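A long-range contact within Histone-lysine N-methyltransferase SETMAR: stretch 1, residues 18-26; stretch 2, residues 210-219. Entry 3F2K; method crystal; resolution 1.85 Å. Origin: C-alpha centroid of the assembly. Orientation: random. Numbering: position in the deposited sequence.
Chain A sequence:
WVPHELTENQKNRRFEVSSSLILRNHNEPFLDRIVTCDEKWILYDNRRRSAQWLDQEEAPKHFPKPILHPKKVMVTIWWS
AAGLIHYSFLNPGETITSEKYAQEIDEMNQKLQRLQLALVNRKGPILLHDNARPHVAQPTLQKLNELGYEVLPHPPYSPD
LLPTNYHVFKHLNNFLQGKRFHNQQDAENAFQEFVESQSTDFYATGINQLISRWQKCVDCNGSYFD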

# COMPACT_ATOMS: atom_id res chain seq x y z
N SER A 18 -9.59 -13.32 -4.22
CA SER A 18 -10.57 -12.84 -3.24
C SER A 18 -11.16 -13.93 -2.41
O SER A 18 -11.15 -13.87 -1.19
N SER A 19 -11.69 -14.95 -3.10
CA SER A 19 -12.35 -16.07 -2.42
C SER A 19 -11.36 -16.79 -1.46
O SER A 19 -11.70 -17.11 -0.29
N SER A 20 -10.15 -16.99 -1.94
CA SER A 20 -9.09 -17.71 -1.19
C SER A 20 -8.67 -16.94 0.03
O SER A 20 -8.52 -17.54 1.11
N LEU A 21 -8.58 -15.61 -0.09
CA LEU A 21 -8.18 -14.75 1.04
C LEU A 21 -9.24 -14.61 2.09
O LEU A 21 -8.93 -14.60 3.29
N ILE A 22 -10.50 -14.54 1.67
CA ILE A 22 -11.56 -14.55 2.66
C ILE A 22 -11.52 -15.86 3.48
O ILE A 22 -11.60 -15.78 4.69
N LEU A 23 -11.44 -17.01 2.82
CA LEU A 23 -11.36 -18.31 3.53
C LEU A 23 -10.11 -18.43 4.39
O LEU A 23 -10.20 -18.86 5.57
N ARG A 24 -8.95 -17.99 3.84
CA ARG A 24 -7.73 -17.97 4.66
C ARG A 24 -7.92 -17.17 5.98
O ARG A 24 -7.57 -17.64 7.08
N ASN A 25 -8.43 -15.95 5.87
CA ASN A 25 -8.61 -15.15 7.07
C ASN A 25 -9.65 -15.78 8.02
O ASN A 25 -9.50 -15.66 9.24
N HIS A 26 -10.67 -16.42 7.48
CA HIS A 26 -11.65 -17.09 8.39
C HIS A 26 -10.96 -18.26 9.14
O HIS A 26 -11.10 -18.43 10.37
N LEU A 210 -10.68 -4.88 3.88
CA LEU A 210 -10.36 -5.94 2.93
C LEU A 210 -11.39 -7.06 2.87
O LEU A 210 -11.66 -7.60 1.75
N ILE A 211 -11.88 -7.51 4.03
CA ILE A 211 -12.81 -8.64 4.03
C ILE A 211 -14.05 -8.31 3.22
O ILE A 211 -14.49 -9.09 2.34
N SER A 212 -14.59 -7.14 3.48
CA SER A 212 -15.81 -6.72 2.74
C SER A 212 -15.55 -6.55 1.24
O SER A 212 -16.42 -6.93 0.40
N ARG A 213 -14.37 -6.05 0.87
CA ARG A 213 -14.02 -5.85 -0.53
C ARG A 213 -13.74 -7.19 -1.25
O ARG A 213 -14.17 -7.37 -2.43
N TRP A 214 -13.02 -8.11 -0.59
CA TRP A 214 -12.94 -9.47 -1.17
C TRP A 214 -14.31 -10.07 -1.46
O TRP A 214 -14.55 -10.69 -2.55
N GLN A 215 -15.22 -9.90 -0.51
CA GLN A 215 -16.56 -10.49 -0.67
C GLN A 215 -17.34 -9.84 -1.78
O GLN A 215 -18.07 -10.51 -2.53
N LYS A 216 -17.19 -8.54 -1.92
CA LYS A 216 -17.93 -7.82 -2.97
C LYS A 216 -17.41 -8.26 -4.31
O LYS A 216 -18.18 -8.43 -5.29
N CYS A 217 -16.09 -8.53 -4.35
CA CYS A 217 -15.43 -9.01 -5.57
C CYS A 217 -15.97 -10.40 -5.92
O CYS A 217 -16.41 -10.62 -7.06
N VAL A 218 -16.09 -11.26 -4.90
CA VAL A 218 -16.70 -12.59 -5.13
C VAL A 218 -18.18 -12.44 -5.61
O VAL A 218 -18.63 -13.15 -6.58
N ASP A 219 -18.90 -11.52 -4.96
CA ASP A 219 -20.34 -11.30 -5.26
C ASP A 219 -20.56 -10.87 -6.71
O ASP A 219 -21.60 -11.19 -7.31

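The two helices cross with their N-to-C directions 139° apart and their axes 8.6 Å apart at closest approach. They come nearest where Ser18 meets Trp214, with CA atoms only 4.6 Å apart. Ser18 CB (chi1 m) lies 3.4 Å from Trp214 O, so at this point side chain meets backbone directly. Ser18 OG is 3.7 Å from Trp214 CD1 and 3.4 Å from Cys217 SG; this OG is hydrogen-bonded elsewhere in the structure.

Trp214 supplies the main bump. Its CA-to-CB bond points toward stretch 1, and chi1 m with chi2 at -31° lays the indole beneath Leu21. Leu21 CB stands 3.5 Å from the centroid of the Trp214 six-membered ring and 2° off its normal, a CH-pi contact over the face. With chi1 m and chi2 t, Leu21 also brings CD1 within 3.5 Å of Trp214 CZ2. Burial of 96 Å² on Trp214 is the largest share of the 481 Å² total.

Ile22 fills the hollow beside the base of this indole. Its CA-to-CB bond points sideways, but the m,t rotamer carries its end inward: Ile22 CG1 reaches 3.3 Å from Trp214 CB, while Ile22 CD1 lies 3.3 Å from Gln215 OE1 and 4.1 Å from Val218 CG2. The CA-to-CB bond of Gln215 points away overall, although CB still touches Ile22, and chi1 t with chi2 p brings the end nearer; Gln215 NE2 donates to Asp219 OD1 at 3.0 Å within the same helix.

At one end of the contact, Val218 (chi1 t) points toward stretch 1 and sets CG2 3.8 Å from Ser18 CB and 3.6 Å from Ser19 N. At the other, Ile211 (m,m) extends CD1 to 3.3 Å from Asn25 ND2. Cys217 and Asn25 (both chi1 t) also point toward the partner; Asn25 OD1 is hydrogen-bonded elsewhere in the structure. No clear hydrogen bond links the stretches.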

# COMPACT_ATOMS: atom_id res chain seq x y z
CB SER A 18 -11.69 -12.03 -3.92
OG SER A 18 -11.11 -10.78 -4.36
CB SER A 19 -12.94 -17.05 -3.48
OG SER A 19 -13.39 -18.28 -2.86
CB SER A 20 -7.91 -18.01 -2.12
OG SER A 20 -8.28 -19.04 -3.00
CB LEU A 21 -7.70 -13.33 0.58
CG LEU A 21 -6.36 -13.37 -0.19
CD1 LEU A 21 -5.87 -11.99 -0.66
CD2 LEU A 21 -5.23 -14.12 0.59
CB ILE A 22 -12.99 -14.43 2.06
CG1 ILE A 22 -13.12 -13.16 1.27
CG2 ILE A 22 -14.05 -14.40 3.17
CD1 ILE A 22 -14.47 -13.15 0.35
CB LEU A 23 -11.48 -19.46 2.55
CG LEU A 23 -12.87 -19.61 1.90
CD1 LEU A 23 -12.60 -20.45 0.64
CD2 LEU A 23 -13.69 -20.40 2.94
CB ARG A 24 -6.53 -17.41 3.86
CG ARG A 24 -5.25 -17.43 4.73
CD ARG A 24 -4.01 -17.00 3.90
NE ARG A 24 -2.84 -16.80 4.76
CZ ARG A 24 -1.64 -16.39 4.37
NH1 ARG A 24 -1.37 -16.15 3.08
NH2 ARG A 24 -0.68 -16.24 5.32
CB ASN A 25 -9.06 -13.76 6.69
CG ASN A 25 -8.93 -12.78 7.80
OD1 ASN A 25 -7.82 -12.50 8.27
ND2 ASN A 25 -10.07 -12.20 8.21
CB HIS A 26 -12.87 -17.55 7.59
CG HIS A 26 -13.89 -18.31 8.42
ND1 HIS A 26 -14.64 -17.72 9.41
CD2 HIS A 26 -14.26 -19.62 8.39
CE1 HIS A 26 -15.43 -18.63 9.97
NE2 HIS A 26 -15.22 -19.79 9.36
CB LEU A 210 -8.96 -6.58 3.19
CG LEU A 210 -7.72 -5.75 2.84
CD1 LEU A 210 -6.47 -6.40 3.45
CD2 LEU A 210 -7.59 -5.72 1.27
CB ILE A 211 -13.20 -9.03 5.45
CG1 ILE A 211 -11.93 -9.35 6.23
CG2 ILE A 211 -14.08 -10.30 5.41
CD1 ILE A 211 -11.30 -10.57 5.65
CB SER A 212 -16.47 -5.48 3.39
OG SER A 212 -15.64 -4.34 3.31
CB ARG A 213 -12.80 -4.96 -0.66
CG ARG A 213 -13.19 -3.50 -0.33
CD ARG A 213 -11.99 -2.64 -0.47
NE ARG A 213 -12.40 -1.25 -0.29
CZ ARG A 213 -12.57 -0.36 -1.26
NH1 ARG A 213 -12.31 -0.68 -2.52
NH2 ARG A 213 -13.00 0.88 -0.95
CB TRP A 214 -12.11 -10.44 -0.30
CG TRP A 214 -10.65 -9.98 -0.24
CD1 TRP A 214 -9.93 -9.32 -1.18
CD2 TRP A 214 -9.78 -10.16 0.90
NE1 TRP A 214 -8.61 -9.08 -0.70
CE2 TRP A 214 -8.51 -9.63 0.56
CE3 TRP A 214 -9.94 -10.77 2.14
CZ2 TRP A 214 -7.43 -9.63 1.47
CZ3 TRP A 214 -8.88 -10.79 3.04
CH2 TRP A 214 -7.63 -10.21 2.69
CB GLN A 215 -17.37 -10.46 0.64
CG GLN A 215 -18.70 -11.30 0.56
CD GLN A 215 -18.44 -12.75 0.22
OE1 GLN A 215 -17.70 -13.43 0.92
NE2 GLN A 215 -19.05 -13.24 -0.88
CB LYS A 216 -17.74 -6.32 -2.81
CG LYS A 216 -18.54 -5.71 -1.64
CD LYS A 216 -18.34 -4.22 -1.73
CE LYS A 216 -18.74 -3.54 -0.44
NZ LYS A 216 -18.75 -2.07 -0.79
CB CYS A 217 -13.90 -9.01 -5.42
SG CYS A 217 -13.08 -9.68 -6.94
CB VAL A 218 -16.57 -13.46 -3.85
CG1 VAL A 218 -17.44 -14.76 -3.98
CG2 VAL A 218 -15.05 -13.87 -3.61
CB ASP A 219 -20.99 -10.32 -4.30
CG ASP A 219 -21.15 -10.85 -2.87
OD1 ASP A 219 -21.18 -12.08 -2.66
OD2 ASP A 219 -21.25 -10.01 -1.95